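Local coordinates for Boca/mesd chaperone for ywtd beta-propeller-egf protein 1 (Caenorhabditis elegans, PDB 3OFG) that probably acts as an endoplasmic reticulum chaperone that helps YWTD beta-propeller domains of LDL-receptor-type proteins to fold and mature, at residues A[15-20]-A[34-39]; A[46-51]-A[70-75]; A[52-55]-A[59-62]. All blocks are in the same frame, centred on the assembly; numbering follows the deposited sequence.

Contact 1. Residues A[15-20]-A[34-39]; sequences VGVVDP and KWTQIW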
ATOM      1  N   VAL A  15       4.659   4.311   6.953  0.52  5.91           N
ATOM      2  CA  VAL A  15       5.009   4.616   8.326  0.52  8.49           C
ATOM      3  C   VAL A  15       5.978   3.557   8.838  0.52  6.24           C
ATOM      4  O   VAL A  15       5.606   2.394   8.995  0.52  6.25           O
ATOM      5  CB  VAL A  15       3.747   4.628   9.206  0.52 10.98           C
ATOM      6  CG1 VAL A  15       4.094   5.025  10.618  0.52  8.21           C
ATOM      7  CG2 VAL A  15       2.699   5.561   8.623  0.52 11.97           C
ATOM      8  N   GLY A  16       7.231   3.933   9.043  1.00  7.02           N
ATOM      9  CA  GLY A  16       8.217   3.005   9.589  1.00  7.07           C
ATOM     10  C   GLY A  16       8.183   3.044  11.097  1.00  6.88           C
ATOM     11  O   GLY A  16       7.884   4.088  11.699  1.00  9.33           O
ATOM     12  N   VAL A  17       8.466   1.910  11.720  1.00  7.05           N
ATOM     13  CA  VAL A  17       8.416   1.781  13.157  1.00  6.92           C
ATOM     14  C   VAL A  17       9.769   1.294  13.637  1.00  7.08           C
ATOM     15  O   VAL A  17      10.390   0.420  13.017  1.00  7.26           O
ATOM     16  CB  VAL A  17       7.302   0.804  13.560  1.00  7.25           C
ATOM     17  CG1 VAL A  17       7.250   0.570  15.052  1.00  9.20           C
ATOM     18  CG2 VAL A  17       5.971   1.338  13.057  1.00  9.66           C
ATOM     19  N   VAL A  18      10.232   1.905  14.729  1.00  7.39           N
ATOM     20  CA  VAL A  18      11.464   1.474  15.405  1.00  8.33           C
ATOM     21  C   VAL A  18      11.168   1.374  16.897  1.00  9.91           C
ATOM     22  O   VAL A  18      10.533   2.262  17.494  1.00 10.83           O
ATOM     23  CB  VAL A  18      12.620   2.461  15.154  1.00  9.97           C
ATOM     24  CG1 VAL A  18      13.814   2.192  16.098  1.00 13.28           C
ATOM     25  CG2 VAL A  18      13.108   2.352  13.726  1.00 14.18           C
ATOM     26  N   ASP A  19      11.594   0.279  17.499  1.00  8.65           N
ATOM     27  CA  ASP A  19      11.572   0.125  18.942  1.00  8.28           C
ATOM     28  C   ASP A  19      12.914   0.630  19.469  1.00  8.66           C
ATOM     29  O   ASP A  19      13.939   0.024  19.194  1.00  9.42           O
ATOM     30  CB  ASP A  19      11.391  -1.343  19.287  1.00  9.83           C
ATOM     31  CG  ASP A  19      11.349  -1.598  20.771  1.00 13.01           C
ATOM     32  OD1 ASP A  19      11.651  -0.687  21.573  1.00 11.69           O
ATOM     33  OD2 ASP A  19      11.033  -2.749  21.147  1.00 16.94           O
ATOM     34  N   PRO A  20      12.915   1.756  20.207  1.00  7.92           N
ATOM     35  CA  PRO A  20      14.187   2.341  20.646  1.00  9.95           C
ATOM     36  C   PRO A  20      14.970   1.442  21.600  1.00 11.56           C
ATOM     37  O   PRO A  20      16.172   1.608  21.751  1.00 11.22           O
ATOM     38  CB  PRO A  20      13.754   3.628  21.349  1.00 13.00           C
ATOM     39  CG  PRO A  20      12.406   3.936  20.783  1.00 14.55           C
ATOM     40  CD  PRO A  20      11.771   2.593  20.571  1.00  8.41           C
ATOM     41  N   LYS A  34       0.773  -3.343  17.247  1.00  7.56           N
ATOM     42  CA  LYS A  34       0.232  -2.676  18.412  1.00  6.99           C
ATOM     43  C   LYS A  34       0.155  -1.184  18.170  1.00  7.30           C
ATOM     44  O   LYS A  34      -0.889  -0.533  18.359  1.00  6.64           O
ATOM     45  CB  LYS A  34       1.098  -2.945  19.639  1.00  8.65           C
ATOM     46  CG  LYS A  34       0.716  -2.117  20.848  1.00  8.89           C
ATOM     47  CD  LYS A  34       1.557  -2.440  22.073  1.00 11.33           C
ATOM     48  CE  LYS A  34       1.311  -1.459  23.193  1.00 13.69           C
ATOM     49  NZ  LYS A  34       2.102  -1.833  24.407  1.00 21.73           N
ATOM     50  N   TRP A  35       1.285  -0.594  17.799  1.00  6.43           N
ATOM     51  CA  TRP A  35       1.362   0.859  17.779  1.00  6.00           C
ATOM     52  C   TRP A  35       0.655   1.481  16.588  1.00  5.51           C
ATOM     53  O   TRP A  35       0.062   2.552  16.729  1.00  6.34           O
ATOM     54  CB  TRP A  35       2.826   1.338  17.917  1.00  6.18           C
ATOM     55  CG  TRP A  35       3.225   1.167  19.345  1.00  7.95           C
ATOM     56  CD1 TRP A  35       3.961   0.144  19.894  1.00  9.08           C
ATOM     57  CD2 TRP A  35       2.777   1.967  20.430  1.00  7.90           C
ATOM     58  NE1 TRP A  35       4.001   0.280  21.262  1.00 10.03           N
ATOM     59  CE2 TRP A  35       3.282   1.393  21.607  1.00  8.47           C
ATOM     60  CE3 TRP A  35       2.006   3.127  20.519  1.00  9.32           C
ATOM     61  CZ2 TRP A  35       3.045   1.951  22.871  1.00 10.56           C
ATOM     62  CZ3 TRP A  35       1.779   3.680  21.778  1.00 10.72           C
ATOM     63  CH2 TRP A  35       2.308   3.095  22.923  1.00 11.23           C
ATOM     64  N   THR A  36       0.658   0.825  15.434  1.00  5.75           N
ATOM     65  CA  THR A  36      -0.094   1.375  14.310  1.00  6.06           C
ATOM     66  C   THR A  36      -1.571   1.409  14.615  1.00  7.68           C
ATOM     67  O   THR A  36      -2.249   2.357  14.220  1.00  7.18           O
ATOM     68  CB  THR A  36       0.178   0.672  12.969  1.00  7.51           C
ATOM     69  OG1 THR A  36      -0.086  -0.726  13.074  1.00  7.25           O
ATOM     70  CG2 THR A  36       1.621   0.896  12.550  1.00  8.76           C
ATOM     71  N   GLN A  37      -2.096   0.441  15.344  1.00  5.70           N
ATOM     72  CA  GLN A  37      -3.505   0.497  15.669  0.55  7.29           C
ATOM     73  C   GLN A  37      -3.796   1.589  16.680  1.00  5.46           C
ATOM     74  O   GLN A  37      -4.816   2.254  16.577  1.00  7.00           O
ATOM     75  CB  GLN A  37      -4.034  -0.830  16.180  0.55  7.63           C
ATOM     76  CG  GLN A  37      -5.535  -0.760  16.222  0.55  9.44           C
ATOM     77  CD  GLN A  37      -6.240  -2.084  16.279  0.55 19.23           C
ATOM     78  OE1 GLN A  37      -6.036  -2.966  15.433  0.55 19.52           O
ATOM     79  NE2 GLN A  37      -7.161  -2.196  17.226  0.55 10.58           N
ATOM     80  N   ILE A  38      -2.906   1.803  17.632  1.00  5.96           N
ATOM     81  CA  ILE A  38      -3.063   2.897  18.586  1.00  5.66           C
ATOM     82  C   ILE A  38      -3.044   4.240  17.863  1.00  6.28           C
ATOM     83  O   ILE A  38      -3.906   5.113  18.106  1.00  6.40           O
ATOM     84  CB  ILE A  38      -2.010   2.837  19.718  1.00  6.37           C
ATOM     85  CG1 ILE A  38      -2.296   1.638  20.620  1.00  6.91           C
ATOM     86  CG2 ILE A  38      -1.981   4.126  20.527  1.00  8.12           C
ATOM     87  CD1 ILE A  38      -1.122   1.261  21.509  1.00 10.09           C
ATOM     88  N   TRP A  39      -2.074   4.448  16.984  1.00  6.34           N
ATOM     89  CA  TRP A  39      -2.031   5.703  16.219  1.00  6.78           C
ATOM     90  C   TRP A  39      -3.291   5.863  15.384  1.00  7.03           C
ATOM     91  O   TRP A  39      -3.823   6.971  15.281  1.00  7.05           O
ATOM     92  CB  TRP A  39      -0.775   5.811  15.367  1.00  6.47           C
ATOM     93  CG  TRP A  39       0.471   5.741  16.177  1.00  5.63           C
ATOM     94  CD1 TRP A  39       0.659   6.232  17.436  1.00  7.22           C
ATOM     95  CD2 TRP A  39       1.706   5.121  15.796  1.00  5.93           C
ATOM     96  NE1 TRP A  39       1.945   5.954  17.859  1.00  7.28           N
ATOM     97  CE2 TRP A  39       2.588   5.269  16.872  1.00  7.09           C
ATOM     98  CE3 TRP A  39       2.136   4.451  14.648  1.00  6.72           C
ATOM     99  CZ2 TRP A  39       3.892   4.768  16.826  1.00  7.36           C
ATOM    100  CZ3 TRP A  39       3.423   3.942  14.618  1.00  7.03           C
ATOM    101  CH2 TRP A  39       4.271   4.094  15.708  1.00  6.57           C
TER
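Val15 and Val17 meet Trp39 and Thr36 in a buried apolar contact between the first strand, 12-17, and the first helix, 29-45, of the structured domain of this Boca/Mesd protein. The order of elements, strand-helix-strand-strand-helix-strand, and the strand order 2-3-1-4 in the antiparallel sheet make this a ferredoxin-like fold, and the contact lies where the first helix packs on the sheet. The segment axes run 10.3 Å apart at their closest. Val15 and Val17, two positions apart on the strand, both point CB toward the helix, while Gly16 between them adds no side chain.

The touching is done by single methyl groups, and Val17 carries most of it. Val17 CG2 comes to the edge of the indole, near its plane, 4.0 Å from Trp39 CZ3 and 4.2 Å from Trp39 CH2. Val15 is modelled in two conformers; in one of them CG1, set opposite the backbone N (chi1 -177°), is turned to the same corner of the ring, 4.2 Å from Trp39 CZ3. About one turn before Trp39, Thr36 CG2 faces Val17 CG2 at 4.4 Å, a loose methyl-to-methyl approach. The Thr36 hydroxyl bonds back to Thr32 O in the preceding turn, so its polar end is satisfied within the helix and the methyl is the part offered to the strand.

The indole lies back against its own helix: Trp35 O, which accepts the bond from Trp39 N at 2.9 Å, stands 3.1 Å above the ring plane, toward the rim. Leu77 of helix 70-78 packs on both Val15 and Trp39, and Phe82 also touches the indole. With hydrocarbon alone meeting across the two segments, the contact depends on shape and on exclusion of water, and its spacings near 4 Å are those of ordinary van der Waals packing.

Contact 2. Residues A[46-51]-A[70-75]; sequences NHVDLQ and AFEAKK
Glu72 reaches from helix 70-78 to Val48 and Asn46, in the turn that leads from helix 29-45 into strand 50-56. Its CB lies 4.8 Å from Val48 CG2, still short of touching. The chain then runs out straight, with CG opposite the backbone N (chi1 175°) and CD continuing the line (chi2 -178°), which carries the carboxylate out over the CG2 methyl. CG approaches Val48 CG2 to 4.3 Å, and CD closes to 3.6 Å. Both oxygens are about as near to that methyl as CD is, because CG2 sits beneath the flat of the carboxylate rather than at its rim. The two side chains run antiparallel, each alongside the other.

At the tip, OE2 carries the polar side of the contact through water. Water 1 donates to Glu72 OE2 at 2.8 Å and accepts a weak bond from Asn46 ND2 at 3.1 Å. Water 2 stands 2.8 Å from Glu72 OE2 and is placed to donate to it and to Asn46 O, although other acceptors compete for its protons. Asn46 O is 3.6 Å from Glu72 OE2, and water 2 lies to one side of the two oxygens, where it can bridge them. With an alanine in place of Glu72, water 1 would probably lose its acceptor and the Val48 CG2 methyl its cover.

Beside these waters the packing is apolar: Val48 and Ala73 both rest on Phe64 of strand 59-64, joining the turn to the second helix over the sheet. His47, with positive phi, is the C-prime residue of the Schellman motif ending helix 29-45, and its carbonyl oxygen takes a bond from Gln69. The contact thus ties the end of the first helix and the approach to strand 50-56 to the first turn of helix 70-78.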
ATOM      1  N   ASN A  46      -9.076  12.429  16.275  1.00  7.28           N
ATOM      2  CA  ASN A  46      -8.774  13.732  15.693  1.00  9.09           C
ATOM      3  C   ASN A  46      -9.501  13.894  14.347  1.00  9.92           C
ATOM      4  O   ASN A  46      -9.206  14.816  13.589  1.00 12.31           O
ATOM      5  CB  ASN A  46      -7.269  13.901  15.462  1.00 11.70           C
ATOM      6  CG  ASN A  46      -6.495  13.987  16.722  1.00 14.85           C
ATOM      7  OD1 ASN A  46      -7.067  14.140  17.796  1.00 16.49           O
ATOM      8  ND2 ASN A  46      -5.168  13.889  16.611  1.00 17.53           N
ATOM      9  N   HIS A  47     -10.410  12.974  14.057  1.00  8.13           N
ATOM     10  CA  HIS A  47     -11.285  13.055  12.897  0.56  7.18           C
ATOM     11  C   HIS A  47     -10.588  12.755  11.569  1.00 10.03           C
ATOM     12  O   HIS A  47     -10.992  13.267  10.528  1.00 11.60           O
ATOM     13  CB  HIS A  47     -11.982  14.425  12.897  0.56 10.19           C
ATOM     14  CG  HIS A  47     -12.421  14.825  14.265  0.56  7.84           C
ATOM     15  ND1 HIS A  47     -13.324  14.071  14.982  0.56  7.19           N
ATOM     16  CD2 HIS A  47     -11.981  15.784  15.111  0.56  8.75           C
ATOM     17  CE1 HIS A  47     -13.460  14.577  16.190  0.56 10.33           C
ATOM     18  NE2 HIS A  47     -12.655  15.620  16.297  0.56  8.39           N
ATOM     19  N   VAL A  48      -9.552  11.920  11.623  1.00  8.01           N
ATOM     20  CA  VAL A  48      -8.871  11.429  10.439  1.00  9.71           C
ATOM     21  C   VAL A  48      -9.123   9.935  10.317  1.00  9.41           C
ATOM     22  O   VAL A  48      -8.561   9.156  11.085  1.00 11.34           O
ATOM     23  CB  VAL A  48      -7.373  11.689  10.530  1.00 10.20           C
ATOM     24  CG1 VAL A  48      -6.677  11.181   9.273  1.00 10.22           C
ATOM     25  CG2 VAL A  48      -7.108  13.180  10.677  1.00 10.43           C
ATOM     26  N   ASP A  49      -9.976   9.535   9.378  1.00  9.35           N
ATOM     27  CA  ASP A  49     -10.271   8.138   9.114  1.00 10.36           C
ATOM     28  C   ASP A  49      -9.247   7.537   8.157  1.00  8.92           C
ATOM     29  O   ASP A  49      -8.948   8.103   7.121  1.00 10.17           O
ATOM     30  CB  ASP A  49     -11.665   8.018   8.480  1.00 13.21           C
ATOM     31  CG  ASP A  49     -12.781   8.382   9.425  1.00 19.68           C
ATOM     32  OD1 ASP A  49     -12.738   7.940  10.590  1.00 20.84           O
ATOM     33  OD2 ASP A  49     -13.721   9.094   8.981  1.00 25.07           O
ATOM     34  N   LEU A  50      -8.742   6.362   8.498  1.00  9.65           N
ATOM     35  CA  LEU A  50      -7.762   5.699   7.658  1.00  9.04           C
ATOM     36  C   LEU A  50      -7.863   4.199   7.865  1.00  8.52           C
ATOM     37  O   LEU A  50      -8.376   3.736   8.874  1.00  9.61           O
ATOM     38  CB  LEU A  50      -6.343   6.206   7.943  1.00 10.59           C
ATOM     39  CG  LEU A  50      -5.886   5.936   9.359  1.00  8.99           C
ATOM     40  CD1 LEU A  50      -5.140   4.603   9.442  1.00 12.07           C
ATOM     41  CD2 LEU A  50      -5.002   7.046   9.921  1.00 10.33           C
ATOM     42  N   GLN A  51      -7.344   3.456   6.897  1.00  7.71           N
ATOM     43  CA  GLN A  51      -7.240   1.999   6.936  1.00  7.61           C
ATOM     44  C   GLN A  51      -5.760   1.635   7.025  1.00  8.67           C
ATOM     45  O   GLN A  51      -4.941   2.226   6.314  1.00  8.29           O
ATOM     46  CB  GLN A  51      -7.885   1.408   5.668  1.00 11.26           C
ATOM     47  CG  GLN A  51      -7.883  -0.108   5.601  1.00 13.27           C
ATOM     48  CD  GLN A  51      -8.733  -0.642   4.460  1.00 12.21           C
ATOM     49  OE1 GLN A  51      -9.133   0.093   3.586  1.00 14.09           O
ATOM     50  NE2 GLN A  51      -9.004  -1.930   4.487  1.00 14.25           N
ATOM     51  N   ALA A  70      -3.690  13.990   4.770  1.00 13.63           N
ATOM     52  CA  ALA A  70      -2.425  13.260   4.824  1.00 13.03           C
ATOM     53  C   ALA A  70      -1.376  14.025   5.588  1.00 10.85           C
ATOM     54  O   ALA A  70      -0.570  13.433   6.314  1.00 10.72           O
ATOM     55  CB  ALA A  70      -1.918  12.973   3.417  1.00 13.62           C
ATOM     56  N   PHE A  71      -1.354  15.337   5.436  1.00 11.13           N
ATOM     57  CA  PHE A  71      -0.365  16.126   6.108  1.00 10.87           C
ATOM     58  C   PHE A  71      -0.605  16.228   7.603  1.00 13.24           C
ATOM     59  O   PHE A  71       0.332  16.202   8.358  1.00 13.10           O
ATOM     60  CB  PHE A  71      -0.252  17.482   5.417  1.00 15.02           C
ATOM     61  CG  PHE A  71       0.330  17.352   4.046  1.00 15.99           C
ATOM     62  CD1 PHE A  71       1.686  17.223   3.891  1.00 14.29           C
ATOM     63  CD2 PHE A  71      -0.485  17.221   2.945  1.00 20.00           C
ATOM     64  CE1 PHE A  71       2.229  17.030   2.643  1.00 15.77           C
ATOM     65  CE2 PHE A  71       0.062  17.034   1.680  1.00 16.96           C
ATOM     66  CZ  PHE A  71       1.415  16.924   1.545  1.00 17.69           C
ATOM     67  N   GLU A  72      -1.859  16.331   8.006  1.00 13.33           N
ATOM     68  CA  GLU A  72      -2.198  16.315   9.427  1.00 12.53           C
ATOM     69  C   GLU A  72      -1.726  14.995  10.028  1.00 11.85           C
ATOM     70  O   GLU A  72      -1.171  14.969  11.126  1.00 11.49           O
ATOM     71  CB  GLU A  72      -3.720  16.465   9.598  1.00 17.68           C
ATOM     72  CG  GLU A  72      -4.222  16.353  11.034  0.44 13.28           C
ATOM     73  CD  GLU A  72      -5.745  16.471  11.154  0.51 14.42           C
ATOM     74  OE1 GLU A  72      -6.433  16.705  10.131  0.49 15.57           O
ATOM     75  OE2 GLU A  72      -6.256  16.309  12.285  0.53 19.53           O
ATOM     76  N   ALA A  73      -1.931  13.898   9.317  1.00 10.99           N
ATOM     77  CA  ALA A  73      -1.538  12.591   9.843  1.00  9.88           C
ATOM     78  C   ALA A  73      -0.033  12.451   9.915  1.00  9.66           C
ATOM     79  O   ALA A  73       0.475  11.928  10.889  1.00  9.44           O
ATOM     80  CB  ALA A  73      -2.133  11.461   9.021  1.00 10.43           C
ATOM     81  N   LYS A  74       0.689  12.922   8.891  1.00  9.23           N
ATOM     82  CA  LYS A  74       2.145  12.850   8.925  1.00 10.54           C
ATOM     83  C   LYS A  74       2.692  13.667  10.092  1.00  9.32           C
ATOM     84  O   LYS A  74       3.585  13.233  10.789  1.00 11.18           O
ATOM     85  CB  LYS A  74       2.732  13.317   7.580  1.00 12.38           C
ATOM     86  CG  LYS A  74       4.232  13.420   7.576  1.00 12.12           C
ATOM     87  CD  LYS A  74       4.788  13.656   6.173  1.00 13.12           C
ATOM     88  CE  LYS A  74       6.286  13.825   6.237  1.00 17.86           C
ATOM     89  NZ  LYS A  74       6.869  14.098   4.896  1.00 19.89           N
ATOM     90  N   LYS A  75       2.154  14.866  10.289  1.00 10.71           N
ATOM     91  CA  LYS A  75       2.592  15.731  11.376  1.00 11.62           C
ATOM     92  C   LYS A  75       2.395  15.040  12.719  1.00 10.87           C
ATOM     93  O   LYS A  75       3.288  15.027  13.560  1.00 12.17           O
ATOM     94  CB  LYS A  75       1.831  17.065  11.320  1.00 17.40           C
ATOM     95  CG  LYS A  75       2.029  17.960  12.522  1.00 21.87           C
ATOM     96  CD  LYS A  75       1.230  19.254  12.354  1.00 28.18           C
TER
HETATM   97  O   HOH W   1      -4.299  15.143  13.928  1.00 23.15           O
HETATM   98  O   HOH W   2      -8.907  16.815  11.615  1.00 33.43           O

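Contact 3. Residues A[52-55]-A[59-62]; sequences VFVI and RAIF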
ATOM      1  N   VAL A  52      -5.405   0.684   7.871  1.00  7.61           N
ATOM      2  CA  VAL A  52      -4.022   0.269   8.056  1.00  7.35           C
ATOM      3  C   VAL A  52      -3.742  -1.080   7.420  1.00  8.65           C
ATOM      4  O   VAL A  52      -4.510  -2.026   7.579  1.00 10.32           O
ATOM      5  CB  VAL A  52      -3.699   0.106   9.554  1.00  9.63           C
ATOM      6  CG1 VAL A  52      -2.254  -0.303   9.773  1.00 12.55           C
ATOM      7  CG2 VAL A  52      -3.993   1.395  10.312  1.00 12.54           C
ATOM      8  N   PHE A  53      -2.624  -1.168   6.716  1.00  7.17           N
ATOM      9  CA  PHE A  53      -2.109  -2.426   6.204  1.00  7.29           C
ATOM     10  C   PHE A  53      -0.669  -2.548   6.688  1.00  7.27           C
ATOM     11  O   PHE A  53       0.166  -1.747   6.309  1.00  8.68           O
ATOM     12  CB  PHE A  53      -2.150  -2.478   4.664  1.00  9.34           C
ATOM     13  CG  PHE A  53      -3.519  -2.268   4.076  1.00 13.19           C
ATOM     14  CD1 PHE A  53      -4.354  -3.337   3.840  1.00 21.36           C
ATOM     15  CD2 PHE A  53      -3.955  -1.007   3.774  1.00 18.23           C
ATOM     16  CE1 PHE A  53      -5.632  -3.128   3.298  1.00 17.21           C
ATOM     17  CE2 PHE A  53      -5.211  -0.805   3.237  1.00 20.77           C
ATOM     18  CZ  PHE A  53      -6.028  -1.867   2.999  1.00 16.79           C
ATOM     19  N   VAL A  54      -0.357  -3.556   7.489  1.00  7.62           N
ATOM     20  CA  VAL A  54       1.009  -3.809   7.925  1.00  8.06           C
ATOM     21  C   VAL A  54       1.668  -4.626   6.820  1.00 10.50           C
ATOM     22  O   VAL A  54       1.319  -5.784   6.594  1.00 19.05           O
ATOM     23  CB  VAL A  54       1.027  -4.505   9.304  1.00 10.92           C
ATOM     24  CG1 VAL A  54       2.463  -4.818   9.722  1.00 12.87           C
ATOM     25  CG2 VAL A  54       0.329  -3.612  10.326  1.00 13.48           C
ATOM     26  N   ILE A  55       2.579  -4.006   6.090  1.00  9.10           N
ATOM     27  CA  ILE A  55       3.149  -4.616   4.888  1.00  9.67           C
ATOM     28  C   ILE A  55       4.553  -5.166   5.102  1.00  9.69           C
ATOM     29  O   ILE A  55       5.067  -5.898   4.265  1.00 11.40           O
ATOM     30  CB  ILE A  55       3.160  -3.624   3.703  1.00  9.54           C
ATOM     31  CG1 ILE A  55       3.953  -2.349   4.031  1.00  9.83           C
ATOM     32  CG2 ILE A  55       1.727  -3.296   3.292  1.00 10.12           C
ATOM     33  CD1 ILE A  55       4.299  -1.530   2.790  1.00 10.65           C
ATOM     34  N   ARG A  59       6.892  -1.801   8.993  1.00  6.94           N
ATOM     35  CA  ARG A  59       6.390  -0.761   8.110  1.00  6.95           C
ATOM     36  C   ARG A  59       4.932  -1.002   7.805  1.00  7.66           C
ATOM     37  O   ARG A  59       4.505  -2.141   7.589  1.00  8.30           O
ATOM     38  CB  ARG A  59       7.189  -0.707   6.812  1.00  7.88           C
ATOM     39  CG  ARG A  59       6.919   0.543   5.960  1.00 10.85           C
ATOM     40  CD  ARG A  59       7.921   0.721   4.816  1.00 12.28           C
ATOM     41  NE  ARG A  59       7.969  -0.459   3.970  1.00 12.47           N
ATOM     42  CZ  ARG A  59       7.711  -0.491   2.665  1.00 10.67           C
ATOM     43  NH1 ARG A  59       7.425   0.610   2.002  1.00 12.57           N
ATOM     44  NH2 ARG A  59       7.764  -1.650   2.034  1.00 12.98           N
ATOM     45  N   ALA A  60       4.153   0.068   7.823  1.00  6.62           N
ATOM     46  CA  ALA A  60       2.731  -0.000   7.520  1.00  5.68           C
ATOM     47  C   ALA A  60       2.314   1.073   6.531  1.00  6.08           C
ATOM     48  O   ALA A  60       2.963   2.098   6.382  1.00  7.85           O
ATOM     49  CB  ALA A  60       1.924   0.112   8.801  1.00  7.79           C
ATOM     50  N   ILE A  61       1.191   0.831   5.878  1.00  6.31           N
ATOM     51  CA  ILE A  61       0.538   1.820   5.041  1.00  7.19           C
ATOM     52  C   ILE A  61      -0.698   2.308   5.776  1.00  6.93           C
ATOM     53  O   ILE A  61      -1.472   1.506   6.311  1.00  7.32           O
ATOM     54  CB  ILE A  61       0.088   1.208   3.686  1.00  8.45           C
ATOM     55  CG1 ILE A  61       1.300   0.770   2.902  1.00 13.19           C
ATOM     56  CG2 ILE A  61      -0.794   2.204   2.884  1.00 11.69           C
ATOM     57  CD1 ILE A  61       0.917   0.004   1.625  1.00 15.20           C
ATOM     58  N   PHE A  62      -0.890   3.617   5.808  1.00  6.68           N
ATOM     59  CA  PHE A  62      -2.141   4.252   6.224  1.00  6.76           C
ATOM     60  C   PHE A  62      -2.793   4.816   4.959  1.00  7.58           C
ATOM     61  O   PHE A  62      -2.210   5.701   4.307  1.00  9.33           O
ATOM     62  CB  PHE A  62      -1.886   5.410   7.195  1.00  7.37           C
ATOM     63  CG  PHE A  62      -1.530   4.998   8.598  1.00  7.56           C
ATOM     64  CD1 PHE A  62      -1.206   3.689   8.937  1.00 13.39           C
ATOM     65  CD2 PHE A  62      -1.527   5.949   9.589  1.00  9.70           C
ATOM     66  CE1 PHE A  62      -0.875   3.367  10.249  1.00 16.20           C
ATOM     67  CE2 PHE A  62      -1.210   5.620  10.898  1.00 12.70           C
ATOM     68  CZ  PHE A  62      -0.892   4.344  11.222  1.00 11.15           C
TER
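A beta hairpin formed by strands 50-56 and 59-64 holds this contact, at one side of the antiparallel sheet of the ferredoxin-like fold. Phe53 and Ile61 are its hydrogen-bonded pair: Phe53 N donates to Ile61 O at 2.9 Å, and Ile61 N returns a bond to Phe53 O at 2.8 Å, both nearly straight at the hydrogen. Toward the turn, Ile55 N reaches Arg59 O at 3.1 Å through a more bent bond (139°). The pairs Val52-Phe62 and Val54-Ala60 are non-hydrogen-bonded, and their side chains share the face turned to helix 29-45, where Thr36 touches Val52 and Ala60.

On that face Val52 and Phe62 lie side by side, with Val52 CG2 3.7 Å from Phe62 CE1. The face bearing Phe53 and Ile61 meets the second subunit, another copy of the protein, whose Phe14 ring packs against Phe53. Ile55 holds CG1 between its backbone N and carbonyl carbon (chi1 58°), which swings CD1 across the hairpin to Ile61 CG1 at 3.8 Å. Arg59 bends at chi3, and its NH2 forms a salt bridge with Asp56 and a hydrogen bond to Ile55 O of the second subunit. Over the centre of the Arg59 guanidinium, 3.5 Å above its plane, sits CD1 of Ile55 of the same chain.

The three contacts share one four-stranded sheet and its two helices. Contacts 1 and 3, with centres 10 Å apart, join directly: Val15 N lies 2.8 Å from Ala60 O, a probable hydrogen bond between adjacent strands, and Thr36 O packs on Phe62 CZ. Contact 3 is nested in the chain loop that contact 2 closes; their centres are 14 Å apart, and Leu50 CD2 touches Phe62 CD2 at 3.7 Å. Contacts 1 and 2 do not touch, their nearest atoms being about 5 Å apart, but helix 29-45 leads from one to the start of the other. Contact 3 and Gln51 of contact 2 both reach the second subunit, whereas the segments of contact 1 do not.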